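Local atomic coordinates of benzoate transport porin BenP (Acinetobacter baumannii AB307-0294, PDB entry 5DL8), a protein that probably acts as an outer-membrane porin, a channel of the OprD family named for the passage of benzoate. Residues A54-S60 / A78-Y84; Y250-K254 / A292-P296; H278-Y284 / Y321-Y327. All blocks are in the same frame, centred on the assembly; numbering follows the deposited sequence.

Contact 1 (A54-S60 / A78-Y84); sequences ASLFYKS and ADASVQY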
ATOM      1  N   ALA A  54       6.584 -16.482   9.556  1.00 26.30           N
ATOM      2  CA  ALA A  54       7.152 -15.935  10.786  1.00 27.69           C
ATOM      3  C   ALA A  54       8.140 -14.798  10.374  1.00 27.19           C
ATOM      4  O   ALA A  54       8.842 -14.933   9.389  1.00 24.80           O
ATOM      5  CB  ALA A  54       7.875 -16.967  11.614  1.00 28.94           C
ATOM      6  N   SER A  55       8.097 -13.697  11.139  1.00 28.41           N
ATOM      7  CA  SER A  55       8.872 -12.514  10.846  1.00 29.97           C
ATOM      8  C   SER A  55       9.334 -11.792  12.075  1.00 32.19           C
ATOM      9  O   SER A  55       8.675 -11.837  13.113  1.00 35.12           O
ATOM     10  CB  SER A  55       8.056 -11.516  10.035  1.00 29.54           C
ATOM     11  OG  SER A  55       7.596 -12.062   8.825  1.00 27.57           O
ATOM     12  N   LEU A  56      10.451 -11.104  11.923  1.00 31.64           N
ATOM     13  CA  LEU A  56      11.002 -10.284  12.979  1.00 32.70           C
ATOM     14  C   LEU A  56      11.573  -8.942  12.428  1.00 32.09           C
ATOM     15  O   LEU A  56      12.211  -8.926  11.356  1.00 32.26           O
ATOM     16  CB  LEU A  56      12.107 -11.092  13.671  1.00 33.92           C
ATOM     17  CG  LEU A  56      12.735 -10.451  14.921  1.00 34.33           C
ATOM     18  CD1 LEU A  56      11.658 -10.232  15.955  1.00 34.54           C
ATOM     19  CD2 LEU A  56      13.870 -11.309  15.415  1.00 36.64           C
ATOM     20  N   PHE A  57      11.237  -7.860  13.110  1.00 32.11           N
ATOM     21  CA  PHE A  57      11.593  -6.469  12.721  1.00 34.07           C
ATOM     22  C   PHE A  57      12.237  -5.759  13.938  1.00 35.34           C
ATOM     23  O   PHE A  57      11.743  -5.805  15.077  1.00 35.59           O
ATOM     24  CB  PHE A  57      10.373  -5.621  12.258  1.00 33.35           C
ATOM     25  CG  PHE A  57       9.590  -6.268  11.160  1.00 33.20           C
ATOM     26  CD1 PHE A  57       8.552  -7.159  11.468  1.00 32.42           C
ATOM     27  CD2 PHE A  57       9.927  -6.070   9.831  1.00 32.81           C
ATOM     28  CE1 PHE A  57       7.848  -7.804  10.464  1.00 30.67           C
ATOM     29  CE2 PHE A  57       9.206  -6.683   8.813  1.00 31.73           C
ATOM     30  CZ  PHE A  57       8.204  -7.586   9.124  1.00 31.91           C
ATOM     31  N   TYR A  58      13.360  -5.134  13.673  1.00 35.75           N
ATOM     32  CA  TYR A  58      14.136  -4.481  14.666  1.00 37.90           C
ATOM     33  C   TYR A  58      14.414  -3.047  14.227  1.00 39.50           C
ATOM     34  O   TYR A  58      14.816  -2.801  13.047  1.00 38.62           O
ATOM     35  CB  TYR A  58      15.425  -5.224  14.865  1.00 38.27           C
ATOM     36  CG  TYR A  58      16.401  -4.461  15.754  1.00 41.29           C
ATOM     37  CD1 TYR A  58      16.206  -4.367  17.158  1.00 42.37           C
ATOM     38  CD2 TYR A  58      17.536  -3.820  15.192  1.00 42.35           C
ATOM     39  CE1 TYR A  58      17.123  -3.666  17.941  1.00 44.35           C
ATOM     40  CE2 TYR A  58      18.439  -3.167  15.975  1.00 44.13           C
ATOM     41  CZ  TYR A  58      18.226  -3.096  17.322  1.00 45.05           C
ATOM     42  OH  TYR A  58      19.117  -2.398  18.013  1.00 46.78           O
ATOM     43  N   LYS A  59      14.190  -2.126  15.173  1.00 41.76           N
ATOM     44  CA  LYS A  59      14.554  -0.738  15.008  1.00 45.17           C
ATOM     45  C   LYS A  59      15.217  -0.175  16.180  1.00 45.69           C
ATOM     46  O   LYS A  59      14.546   0.104  17.189  1.00 46.65           O
ATOM     47  CB  LYS A  59      13.329   0.108  14.898  1.00 48.18           C
ATOM     48  CG  LYS A  59      12.444  -0.234  13.749  1.00 48.93           C
ATOM     49  CD  LYS A  59      11.252   0.701  13.722  1.00 50.98           C
ATOM     50  CE  LYS A  59      11.758   2.123  13.656  1.00 54.82           C
ATOM     51  NZ  LYS A  59      10.655   2.944  13.107  1.00 58.52           N
ATOM     52  N   SER A  60      16.491   0.113  16.046  1.00 45.73           N
ATOM     53  CA  SER A  60      17.208   0.702  17.160  1.00 47.46           C
ATOM     54  C   SER A  60      16.723   2.094  17.594  1.00 48.11           C
ATOM     55  O   SER A  60      16.237   2.903  16.812  1.00 46.53           O
ATOM     56  CB  SER A  60      18.724   0.742  16.927  1.00 49.50           C
ATOM     57  OG  SER A  60      19.098   1.819  16.096  1.00 50.26           O
ATOM     58  N   ALA A  78      20.519   1.711  13.652  1.00 40.13           N
ATOM     59  CA  ALA A  78      20.328   0.716  12.611  1.00 39.64           C
ATOM     60  C   ALA A  78      18.998  -0.022  12.760  1.00 38.18           C
ATOM     61  O   ALA A  78      18.429  -0.138  13.896  1.00 38.57           O
ATOM     62  CB  ALA A  78      21.472  -0.277  12.610  1.00 39.85           C
ATOM     63  N   ASP A  79      18.511  -0.474  11.616  1.00 35.19           N
ATOM     64  CA  ASP A  79      17.341  -1.284  11.589  1.00 34.30           C
ATOM     65  C   ASP A  79      17.676  -2.578  10.837  1.00 34.15           C
ATOM     66  O   ASP A  79      18.649  -2.654  10.095  1.00 34.58           O
ATOM     67  CB  ASP A  79      16.210  -0.643  10.815  1.00 33.34           C
ATOM     68  CG  ASP A  79      15.719   0.720  11.372  1.00 32.80           C
ATOM     69  OD1 ASP A  79      15.778   1.063  12.531  1.00 33.65           O
ATOM     70  OD2 ASP A  79      15.117   1.394  10.579  1.00 32.73           O
ATOM     71  N   ALA A  80      16.805  -3.561  10.985  1.00 33.75           N
ATOM     72  CA  ALA A  80      16.933  -4.823  10.228  1.00 33.69           C
ATOM     73  C   ALA A  80      15.641  -5.648  10.269  1.00 32.40           C
ATOM     74  O   ALA A  80      14.804  -5.477  11.155  1.00 31.13           O
ATOM     75  CB  ALA A  80      18.101  -5.612  10.763  1.00 34.97           C
ATOM     76  N   SER A  81      15.489  -6.538   9.291  1.00 31.35           N
ATOM     77  CA  SER A  81      14.257  -7.324   9.163  1.00 30.02           C
ATOM     78  C   SER A  81      14.558  -8.713   8.603  1.00 30.53           C
ATOM     79  O   SER A  81      15.543  -8.887   7.880  1.00 29.97           O
ATOM     80  CB  SER A  81      13.238  -6.583   8.241  1.00 28.46           C
ATOM     81  OG  SER A  81      13.647  -6.555   6.877  1.00 27.01           O
ATOM     82  N   VAL A  82      13.654  -9.670   8.884  1.00 30.33           N
ATOM     83  CA  VAL A  82      13.667 -10.968   8.278  1.00 29.40           C
ATOM     84  C   VAL A  82      12.233 -11.454   8.254  1.00 28.41           C
ATOM     85  O   VAL A  82      11.443 -11.202   9.200  1.00 27.83           O
ATOM     86  CB  VAL A  82      14.626 -11.918   9.054  1.00 32.41           C
ATOM     87  CG1 VAL A  82      14.150 -12.102  10.515  1.00 33.95           C
ATOM     88  CG2 VAL A  82      14.738 -13.289   8.359  1.00 32.29           C
ATOM     89  N   GLN A  83      11.827 -12.017   7.116  1.00 27.91           N
ATOM     90  CA  GLN A  83      10.459 -12.546   6.938  1.00 26.76           C
ATOM     91  C   GLN A  83      10.546 -13.826   6.147  1.00 27.36           C
ATOM     92  O   GLN A  83      11.274 -13.916   5.160  1.00 27.98           O
ATOM     93  CB  GLN A  83       9.572 -11.563   6.163  1.00 26.10           C
ATOM     94  CG  GLN A  83       9.550 -10.065   6.560  1.00 24.33           C
ATOM     95  CD  GLN A  83       8.764  -9.232   5.547  1.00 23.08           C
ATOM     96  OE1 GLN A  83       7.526  -9.345   5.371  1.00 21.33           O
ATOM     97  NE2 GLN A  83       9.523  -8.443   4.772  1.00 23.02           N
ATOM     98  N   TYR A  84       9.815 -14.836   6.594  1.00 28.90           N
ATOM     99  CA  TYR A  84       9.905 -16.180   6.043  1.00 28.93           C
ATOM    100  C   TYR A  84       8.550 -16.796   6.004  1.00 28.01           C
ATOM    101  O   TYR A  84       7.873 -16.808   7.038  1.00 27.64           O
ATOM    102  CB  TYR A  84      10.785 -17.026   6.913  1.00 30.55           C
ATOM    103  CG  TYR A  84      10.899 -18.421   6.418  1.00 33.43           C
ATOM    104  CD1 TYR A  84      11.509 -18.685   5.156  1.00 34.97           C
ATOM    105  CD2 TYR A  84      10.429 -19.516   7.183  1.00 36.42           C
ATOM    106  CE1 TYR A  84      11.652 -19.980   4.683  1.00 36.49           C
ATOM    107  CE2 TYR A  84      10.593 -20.823   6.710  1.00 37.92           C
ATOM    108  CZ  TYR A  84      11.220 -21.037   5.471  1.00 37.48           C
ATOM    109  OH  TYR A  84      11.264 -22.283   4.933  1.00 39.52           O
TER
HETATM  110  O   HOH W   1       5.966 -10.364   7.329  1.00 25.37           O
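Three pairs of backbone hydrogen bonds join the antiparallel strands: A54 N meets Y84 O at 2.8 Å, L56 N meets V82 O at 2.9 Å and Y58 N meets A80 O at 2.9 Å, and Y84 N, V82 N and A80 N return bonds of 3.0 Å to A54 O, L56 O and Y58 O. At S60 the pattern changes. Its N still donates to A78 O at 2.9 Å, but the return bond from A78 N goes to the side chain S60 OG, 2.8 Å away, so a serine hydroxyl replaces a carbonyl where the regular strand geometry is interrupted. A water links S55 OG (2.8 Å) to Q83 OE1 (2.7 Å), which also accepts from the amide of L149, while the carboxylate of D79 forms a salt bridge with K120. On this face, turned to the barrel interior, the ring of F57 leans over the neighbouring strand, its CD2 3.7 Å from S81 CB and its CZ 3.8 Å from Q83 CG. The outer face carries L56 CB against V82 CG1 at 3.9 Å, along with Y58 and Y84. This is one hairpin of the β-barrel wall, flanked by strand 25-39 beside 54-60 and strand 107-123 beside 78-84.

Contact 2 (Y250-K254 / A292-P296); sequences YFNAK and AYPLP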
ATOM      1  N   TYR A 250      -5.360  14.759  -6.278  1.00 25.38           N
ATOM      2  CA  TYR A 250      -5.015  14.973  -7.707  1.00 23.97           C
ATOM      3  C   TYR A 250      -3.705  14.306  -8.031  1.00 22.91           C
ATOM      4  O   TYR A 250      -2.668  14.553  -7.401  1.00 23.37           O
ATOM      5  CB  TYR A 250      -4.974  16.436  -8.085  1.00 23.81           C
ATOM      6  CG  TYR A 250      -4.483  16.704  -9.526  1.00 24.85           C
ATOM      7  CD1 TYR A 250      -5.336  16.611 -10.579  1.00 25.57           C
ATOM      8  CD2 TYR A 250      -3.179  17.073  -9.800  1.00 25.60           C
ATOM      9  CE1 TYR A 250      -4.913  16.858 -11.902  1.00 26.18           C
ATOM     10  CE2 TYR A 250      -2.765  17.376 -11.050  1.00 25.79           C
ATOM     11  CZ  TYR A 250      -3.642  17.225 -12.114  1.00 27.16           C
ATOM     12  OH  TYR A 250      -3.230  17.421 -13.415  1.00 27.51           O
ATOM     13  N   PHE A 251      -3.788  13.413  -8.981  1.00 22.22           N
ATOM     14  CA  PHE A 251      -2.586  12.779  -9.565  1.00 23.00           C
ATOM     15  C   PHE A 251      -2.383  13.197 -11.057  1.00 21.65           C
ATOM     16  O   PHE A 251      -3.341  13.164 -11.877  1.00 19.80           O
ATOM     17  CB  PHE A 251      -2.629  11.204  -9.522  1.00 22.87           C
ATOM     18  CG  PHE A 251      -2.588  10.574  -8.165  1.00 23.85           C
ATOM     19  CD1 PHE A 251      -3.708  10.429  -7.433  1.00 24.71           C
ATOM     20  CD2 PHE A 251      -1.451  10.043  -7.696  1.00 25.09           C
ATOM     21  CE1 PHE A 251      -3.680   9.849  -6.166  1.00 26.15           C
ATOM     22  CE2 PHE A 251      -1.369   9.438  -6.469  1.00 24.75           C
ATOM     23  CZ  PHE A 251      -2.476   9.328  -5.683  1.00 26.79           C
ATOM     24  N   ASN A 252      -1.129  13.373 -11.420  1.00 22.08           N
ATOM     25  CA  ASN A 252      -0.776  13.578 -12.837  1.00 23.92           C
ATOM     26  C   ASN A 252       0.397  12.679 -13.150  1.00 24.34           C
ATOM     27  O   ASN A 252       1.403  12.832 -12.518  1.00 24.98           O
ATOM     28  CB  ASN A 252      -0.322  15.016 -13.058  1.00 25.08           C
ATOM     29  CG  ASN A 252      -0.246  15.461 -14.556  1.00 26.37           C
ATOM     30  OD1 ASN A 252       0.683  15.103 -15.328  1.00 28.13           O
ATOM     31  ND2 ASN A 252      -1.170  16.306 -14.935  1.00 26.47           N
ATOM     32  N   ALA A 253       0.239  11.843 -14.175  1.00 24.43           N
ATOM     33  CA  ALA A 253       1.295  10.900 -14.708  1.00 25.81           C
ATOM     34  C   ALA A 253       1.599  11.121 -16.247  1.00 26.04           C
ATOM     35  O   ALA A 253       0.739  11.051 -17.109  1.00 24.33           O
ATOM     36  CB  ALA A 253       0.875   9.458 -14.474  1.00 24.29           C
ATOM     37  N   LYS A 254       2.861  11.286 -16.528  1.00 27.99           N
ATOM     38  CA  LYS A 254       3.326  11.522 -17.844  1.00 31.77           C
ATOM     39  C   LYS A 254       4.629  10.849 -18.153  1.00 32.22           C
ATOM     40  O   LYS A 254       5.556  10.913 -17.348  1.00 30.45           O
ATOM     41  CB  LYS A 254       3.526  13.045 -17.982  1.00 35.99           C
ATOM     42  CG  LYS A 254       3.390  13.511 -19.363  1.00 40.11           C
ATOM     43  CD  LYS A 254       1.897  13.667 -19.690  1.00 43.51           C
ATOM     44  CE  LYS A 254       1.724  14.078 -21.196  1.00 46.53           C
ATOM     45  NZ  LYS A 254       2.037  13.009 -22.260  1.00 47.47           N
ATOM     46  N   ALA A 292      -4.763   4.833 -19.579  1.00 27.65           N
ATOM     47  CA  ALA A 292      -5.019   4.371 -18.200  1.00 27.41           C
ATOM     48  C   ALA A 292      -3.985   5.000 -17.221  1.00 27.52           C
ATOM     49  O   ALA A 292      -2.847   5.380 -17.618  1.00 27.14           O
ATOM     50  CB  ALA A 292      -4.915   2.811 -18.143  1.00 27.68           C
ATOM     51  N   TYR A 293      -4.384   5.108 -15.944  1.00 27.36           N
ATOM     52  CA  TYR A 293      -3.498   5.550 -14.896  1.00 27.77           C
ATOM     53  C   TYR A 293      -2.461   4.427 -14.620  1.00 28.41           C
ATOM     54  O   TYR A 293      -2.841   3.354 -14.358  1.00 29.36           O
ATOM     55  CB  TYR A 293      -4.226   5.991 -13.607  1.00 27.59           C
ATOM     56  CG  TYR A 293      -3.282   6.781 -12.762  1.00 28.11           C
ATOM     57  CD1 TYR A 293      -3.132   8.124 -12.990  1.00 29.47           C
ATOM     58  CD2 TYR A 293      -2.445   6.188 -11.845  1.00 28.94           C
ATOM     59  CE1 TYR A 293      -2.218   8.867 -12.306  1.00 29.72           C
ATOM     60  CE2 TYR A 293      -1.481   6.925 -11.164  1.00 28.76           C
ATOM     61  CZ  TYR A 293      -1.369   8.259 -11.413  1.00 29.35           C
ATOM     62  OH  TYR A 293      -0.434   9.114 -10.826  1.00 28.50           O
ATOM     63  N   PRO A 294      -1.146   4.687 -14.752  1.00 30.09           N
ATOM     64  CA  PRO A 294      -0.105   3.625 -14.597  1.00 28.96           C
ATOM     65  C   PRO A 294       0.250   3.241 -13.184  1.00 27.35           C
ATOM     66  O   PRO A 294       0.335   4.059 -12.296  1.00 25.57           O
ATOM     67  CB  PRO A 294       1.133   4.317 -15.224  1.00 30.14           C
ATOM     68  CG  PRO A 294       0.957   5.744 -14.863  1.00 29.22           C
ATOM     69  CD  PRO A 294      -0.517   6.029 -14.898  1.00 28.41           C
ATOM     70  N   LEU A 295       0.569   2.000 -13.001  1.00 28.51           N
ATOM     71  CA  LEU A 295       1.150   1.420 -11.768  1.00 29.34           C
ATOM     72  C   LEU A 295       2.438   0.690 -12.205  1.00 29.56           C
ATOM     73  O   LEU A 295       2.473   0.136 -13.261  1.00 30.15           O
ATOM     74  CB  LEU A 295       0.126   0.412 -11.196  1.00 32.17           C
ATOM     75  CG  LEU A 295      -0.930   1.297 -10.575  1.00 38.22           C
ATOM     76  CD1 LEU A 295      -2.350   1.254 -11.172  1.00 39.83           C
ATOM     77  CD2 LEU A 295      -0.781   1.453  -9.069  1.00 37.92           C
ATOM     78  N   PRO A 296       3.495   0.731 -11.390  1.00 28.71           N
ATOM     79  CA  PRO A 296       4.636  -0.032 -11.603  1.00 28.29           C
ATOM     80  C   PRO A 296       4.362  -1.559 -11.527  1.00 27.70           C
ATOM     81  O   PRO A 296       3.372  -1.976 -10.968  1.00 25.07           O
ATOM     82  CB  PRO A 296       5.620   0.443 -10.554  1.00 29.98           C
ATOM     83  CG  PRO A 296       4.879   1.427  -9.626  1.00 30.14           C
ATOM     84  CD  PRO A 296       3.476   1.527 -10.116  1.00 28.94           C
TER
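The ring of Y293 is the bump in this contact, and the hollow it enters lies on the inner face of strand 243-255, between the side chains of F251 and A253. Its hydroxyl presses close to the strand, with Y293 OH 3.3 Å from F251 CB, and Y293 CE1 rests 3.7 Å from F251 CB and 3.8 Å from A253 CB. The small methyl of A253 lets the loop come near: P294 CD sits 3.7 Å from A253 CB, so proline and tyrosine share one alanine. The F251 and Y293 rings meet obliquely, centroids 5.7 Å apart and planes at 70°, and F305 makes edge-to-face contacts with both. The packing is apolar, but the buried Y293 OH finds a hydrogen-bonding partner in K228 of the adjacent strand. The CA-to-CB bonds of N252 and K254 point away from the loop. A long loop, here between strands 278-288 and 319-328, folded against the inside of the wall is consistent with the inward-turned extracellular loops that narrow the channel in OprD-family porins.

Contact 3 (H278-Y284 / Y321-Y327); sequences HTFGLGY and YHVMYGY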
ATOM      1  N   HIS A 278     -20.519   4.033  13.876  1.00 43.21           N
ATOM      2  CA  HIS A 278     -20.750   3.912  12.436  1.00 42.43           C
ATOM      3  C   HIS A 278     -19.845   4.805  11.673  1.00 40.54           C
ATOM      4  O   HIS A 278     -19.564   5.945  12.143  1.00 43.89           O
ATOM      5  CB  HIS A 278     -22.153   4.384  12.091  1.00 42.75           C
ATOM      6  CG  HIS A 278     -23.216   3.834  12.969  1.00 41.54           C
ATOM      7  ND1 HIS A 278     -24.023   2.803  12.568  1.00 40.76           N
ATOM      8  CD2 HIS A 278     -23.660   4.219  14.182  1.00 43.24           C
ATOM      9  CE1 HIS A 278     -24.934   2.576  13.495  1.00 42.54           C
ATOM     10  NE2 HIS A 278     -24.740   3.435  14.476  1.00 43.93           N
ATOM     11  N   THR A 279     -19.547   4.368  10.454  1.00 39.93           N
ATOM     12  CA  THR A 279     -18.745   5.122   9.423  1.00 38.09           C
ATOM     13  C   THR A 279     -19.491   5.022   8.068  1.00 37.60           C
ATOM     14  O   THR A 279     -19.935   3.936   7.704  1.00 38.39           O
ATOM     15  CB  THR A 279     -17.325   4.539   9.314  1.00 39.55           C
ATOM     16  OG1 THR A 279     -16.624   4.753  10.531  1.00 40.42           O
ATOM     17  CG2 THR A 279     -16.490   5.263   8.200  1.00 40.41           C
ATOM     18  N   PHE A 280     -19.718   6.135   7.352  0.50 37.51           N
ATOM     19  CA  PHE A 280     -20.360   6.113   6.017  0.50 37.03           C
ATOM     20  C   PHE A 280     -19.515   6.989   5.109  0.50 35.18           C
ATOM     21  O   PHE A 280     -19.222   8.154   5.405  0.50 35.85           O
ATOM     22  CB  PHE A 280     -21.846   6.583   6.022  0.50 39.74           C
ATOM     23  CG  PHE A 280     -22.634   6.344   4.673  0.50 41.58           C
ATOM     24  CD1 PHE A 280     -23.222   5.103   4.358  0.50 41.61           C
ATOM     25  CD2 PHE A 280     -22.889   7.396   3.767  0.50 41.82           C
ATOM     26  CE1 PHE A 280     -23.964   4.918   3.183  0.50 41.69           C
ATOM     27  CE2 PHE A 280     -23.617   7.180   2.594  0.50 41.09           C
ATOM     28  CZ  PHE A 280     -24.150   5.957   2.304  0.50 40.27           C
ATOM     29  N   GLY A 281     -19.156   6.446   3.969  1.00 33.34           N
ATOM     30  CA  GLY A 281     -18.327   7.218   2.983  1.00 33.16           C
ATOM     31  C   GLY A 281     -18.951   7.185   1.598  1.00 32.80           C
ATOM     32  O   GLY A 281     -19.664   6.187   1.202  1.00 31.63           O
ATOM     33  N   LEU A 282     -18.765   8.302   0.878  1.00 32.45           N
ATOM     34  CA  LEU A 282     -19.070   8.381  -0.548  1.00 31.89           C
ATOM     35  C   LEU A 282     -17.869   8.959  -1.229  1.00 30.34           C
ATOM     36  O   LEU A 282     -17.335   9.989  -0.779  1.00 28.33           O
ATOM     37  CB  LEU A 282     -20.228   9.365  -0.858  1.00 33.75           C
ATOM     38  CG  LEU A 282     -21.575   9.140  -0.254  1.00 36.13           C
ATOM     39  CD1 LEU A 282     -22.484  10.411  -0.236  1.00 36.63           C
ATOM     40  CD2 LEU A 282     -22.156   7.999  -1.059  1.00 38.15           C
ATOM     41  N   GLY A 283     -17.499   8.379  -2.385  1.00 30.52           N
ATOM     42  CA  GLY A 283     -16.454   8.962  -3.182  1.00 29.27           C
ATOM     43  C   GLY A 283     -16.741   8.898  -4.689  1.00 29.37           C
ATOM     44  O   GLY A 283     -17.574   8.075  -5.173  1.00 29.86           O
ATOM     45  N   TYR A 284     -15.956   9.713  -5.400  1.00 27.71           N
ATOM     46  CA  TYR A 284     -15.993   9.869  -6.852  1.00 27.79           C
ATOM     47  C   TYR A 284     -14.540   9.958  -7.356  1.00 26.27           C
ATOM     48  O   TYR A 284     -13.700  10.583  -6.739  1.00 26.76           O
ATOM     49  CB  TYR A 284     -16.777  11.099  -7.303  1.00 29.47           C
ATOM     50  CG  TYR A 284     -16.771  11.227  -8.852  1.00 32.33           C
ATOM     51  CD1 TYR A 284     -17.520  10.323  -9.658  1.00 32.84           C
ATOM     52  CD2 TYR A 284     -15.917  12.206  -9.539  1.00 33.94           C
ATOM     53  CE1 TYR A 284     -17.509  10.444 -11.056  1.00 34.52           C
ATOM     54  CE2 TYR A 284     -15.873  12.297 -10.964  1.00 34.00           C
ATOM     55  CZ  TYR A 284     -16.714  11.450 -11.713  1.00 33.73           C
ATOM     56  OH  TYR A 284     -16.727  11.479 -13.094  1.00 31.95           O
ATOM     57  N   TYR A 321     -17.942   5.468  -8.781  1.00 28.14           N
ATOM     58  CA  TYR A 321     -18.806   5.909  -7.682  1.00 29.79           C
ATOM     59  C   TYR A 321     -18.646   4.923  -6.565  1.00 30.16           C
ATOM     60  O   TYR A 321     -18.815   3.696  -6.791  1.00 28.68           O
ATOM     61  CB  TYR A 321     -20.292   6.019  -8.109  1.00 32.52           C
ATOM     62  CG  TYR A 321     -20.474   6.853  -9.368  1.00 34.04           C
ATOM     63  CD1 TYR A 321     -20.280   6.255 -10.562  1.00 36.82           C
ATOM     64  CD2 TYR A 321     -20.766   8.187  -9.363  1.00 36.10           C
ATOM     65  CE1 TYR A 321     -20.328   6.913 -11.737  1.00 38.35           C
ATOM     66  CE2 TYR A 321     -20.869   8.897 -10.597  1.00 38.12           C
ATOM     67  CZ  TYR A 321     -20.660   8.193 -11.780  1.00 39.67           C
ATOM     68  OH  TYR A 321     -20.646   8.635 -13.096  1.00 44.58           O
ATOM     69  N   HIS A 322     -18.241   5.456  -5.389  1.00 29.25           N
ATOM     70  CA  HIS A 322     -17.733   4.630  -4.252  1.00 30.13           C
ATOM     71  C   HIS A 322     -18.620   4.857  -3.027  1.00 30.37           C
ATOM     72  O   HIS A 322     -19.021   6.011  -2.709  1.00 30.30           O
ATOM     73  CB  HIS A 322     -16.245   4.987  -3.875  1.00 29.68           C
ATOM     74  CG  HIS A 322     -15.271   4.854  -5.008  1.00 29.12           C
ATOM     75  ND1 HIS A 322     -14.135   4.089  -4.924  1.00 27.82           N
ATOM     76  CD2 HIS A 322     -15.222   5.456  -6.212  1.00 29.22           C
ATOM     77  CE1 HIS A 322     -13.448   4.202  -6.036  1.00 27.33           C
ATOM     78  NE2 HIS A 322     -14.119   4.986  -6.846  1.00 28.29           N
ATOM     79  N   VAL A 323     -18.985   3.783  -2.356  1.00 31.27           N
ATOM     80  CA  VAL A 323     -19.816   3.882  -1.172  1.00 31.34           C
ATOM     81  C   VAL A 323     -19.238   2.956  -0.114  1.00 31.02           C
ATOM     82  O   VAL A 323     -18.809   1.824  -0.461  1.00 29.38           O
ATOM     83  CB  VAL A 323     -21.228   3.369  -1.446  1.00 34.11           C
ATOM     84  CG1 VAL A 323     -22.126   3.599  -0.242  1.00 35.02           C
ATOM     85  CG2 VAL A 323     -21.830   4.055  -2.627  1.00 37.26           C
ATOM     86  N   MET A 324     -19.348   3.361   1.151  0.50 31.17           N
ATOM     87  CA  MET A 324     -18.739   2.666   2.240  0.50 31.53           C
ATOM     88  C   MET A 324     -19.662   2.738   3.503  0.50 32.91           C
ATOM     89  O   MET A 324     -20.157   3.846   3.821  0.50 32.06           O
ATOM     90  CB  MET A 324     -17.419   3.347   2.523  0.50 32.38           C
ATOM     91  CG  MET A 324     -16.279   3.138   1.514  0.50 32.63           C
ATOM     92  SD  MET A 324     -15.677   4.682   0.834  0.50 34.61           S
ATOM     93  CE  MET A 324     -14.486   4.183  -0.382  0.50 30.25           C
ATOM     94  N   TYR A 325     -19.914   1.583   4.171  1.00 31.30           N
ATOM     95  CA  TYR A 325     -20.536   1.548   5.476  1.00 33.95           C
ATOM     96  C   TYR A 325     -19.749   0.662   6.425  1.00 33.14           C
ATOM     97  O   TYR A 325     -19.351  -0.433   6.033  1.00 35.72           O
ATOM     98  CB  TYR A 325     -21.997   1.160   5.448  1.00 36.11           C
ATOM     99  CG  TYR A 325     -22.560   1.016   6.904  1.00 38.46           C
ATOM    100  CD1 TYR A 325     -22.737   2.149   7.693  1.00 38.48           C
ATOM    101  CD2 TYR A 325     -22.770  -0.285   7.516  1.00 38.83           C
ATOM    102  CE1 TYR A 325     -23.195   2.061   8.999  1.00 39.37           C
ATOM    103  CE2 TYR A 325     -23.210  -0.418   8.827  1.00 39.14           C
ATOM    104  CZ  TYR A 325     -23.462   0.761   9.576  1.00 40.64           C
ATOM    105  OH  TYR A 325     -23.916   0.704  10.915  1.00 40.31           O
ATOM    106  N   GLY A 326     -19.494   1.136   7.649  1.00 32.77           N
ATOM    107  CA  GLY A 326     -18.578   0.480   8.637  1.00 32.02           C
ATOM    108  C   GLY A 326     -19.260   0.460  10.039  1.00 33.91           C
ATOM    109  O   GLY A 326     -19.846   1.453  10.427  1.00 32.78           O
ATOM    110  N   TYR A 327     -19.172  -0.648  10.793  1.00 34.73           N
ATOM    111  CA  TYR A 327     -19.587  -0.627  12.191  1.00 37.33           C
ATOM    112  C   TYR A 327     -18.534  -1.242  13.070  1.00 38.90           C
ATOM    113  O   TYR A 327     -18.051  -2.403  12.812  1.00 37.64           O
ATOM    114  CB  TYR A 327     -20.922  -1.266  12.449  1.00 39.45           C
ATOM    115  CG  TYR A 327     -21.434  -0.911  13.866  1.00 43.82           C
ATOM    116  CD1 TYR A 327     -21.947   0.349  14.147  1.00 43.31           C
ATOM    117  CD2 TYR A 327     -21.438  -1.881  14.967  1.00 45.08           C
ATOM    118  CE1 TYR A 327     -22.404   0.710  15.433  1.00 44.51           C
ATOM    119  CE2 TYR A 327     -21.907  -1.500  16.228  1.00 47.09           C
ATOM    120  CZ  TYR A 327     -22.392  -0.198  16.445  1.00 47.61           C
ATOM    121  OH  TYR A 327     -22.797   0.190  17.712  1.00 50.67           O
TER
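An aromatic cluster at one end sets this strand pair apart: H278 ND1 lies 2.7 Å from Y325 OH in a hydrogen bond that either could donate, while the edge of Y327 is turned to the face of the same imidazole, centroids 4.8 Å apart and planes at 62°. Between the strands, whose axes run antiparallel at 175°, paired backbone bonds are short. T279 N reaches G326 O at 2.9 Å, and G281 N reaches M324 O and G283 N reaches H322 O at 2.8 Å, with G326 N to T279 O and M324 N to G281 O at 2.8 Å and H322 N to G283 O at 2.7 Å. Glycines occupy one position of all three pairs on the inner face; in the conformer given for M324, a CB on G281 would lie tight against M324 SD. The rest of the outer face is largely apolar and aromatic, with F280 CZ, in the conformer given, 4.0 Å from V323 CG1 and Y284 CE1 3.7 Å from Y321 CE2. Y321 OH continues to H346, and Y284 OH to Q286. Tyrosines at both ends of an outward surface, with F280, L282 and V323 between, are consistent with the aromatic girdles of a transmembrane β-barrel.

Overall arrangement
From the N terminus, contact 1 comes first, closing the short hairpin between strands 47-65 and 72-87 near the start of the barrel, and is complete before the others begin. Contacts 2 and 3 alternate along the chain: 250-254, then 278-284, then 292-296, then 321-327. Contact 3 joins the two strands at the base of the long loop 289-318, and contact 2 lays part of that loop against a strand two places back in the wall; the nearest atoms of the two contacts are about 9 Å apart, without touching. Contact 1 lies across the barrel, its centre about 32 Å from that of contact 2 and 36 Å from that of contact 3. All three involve the same closed sheet.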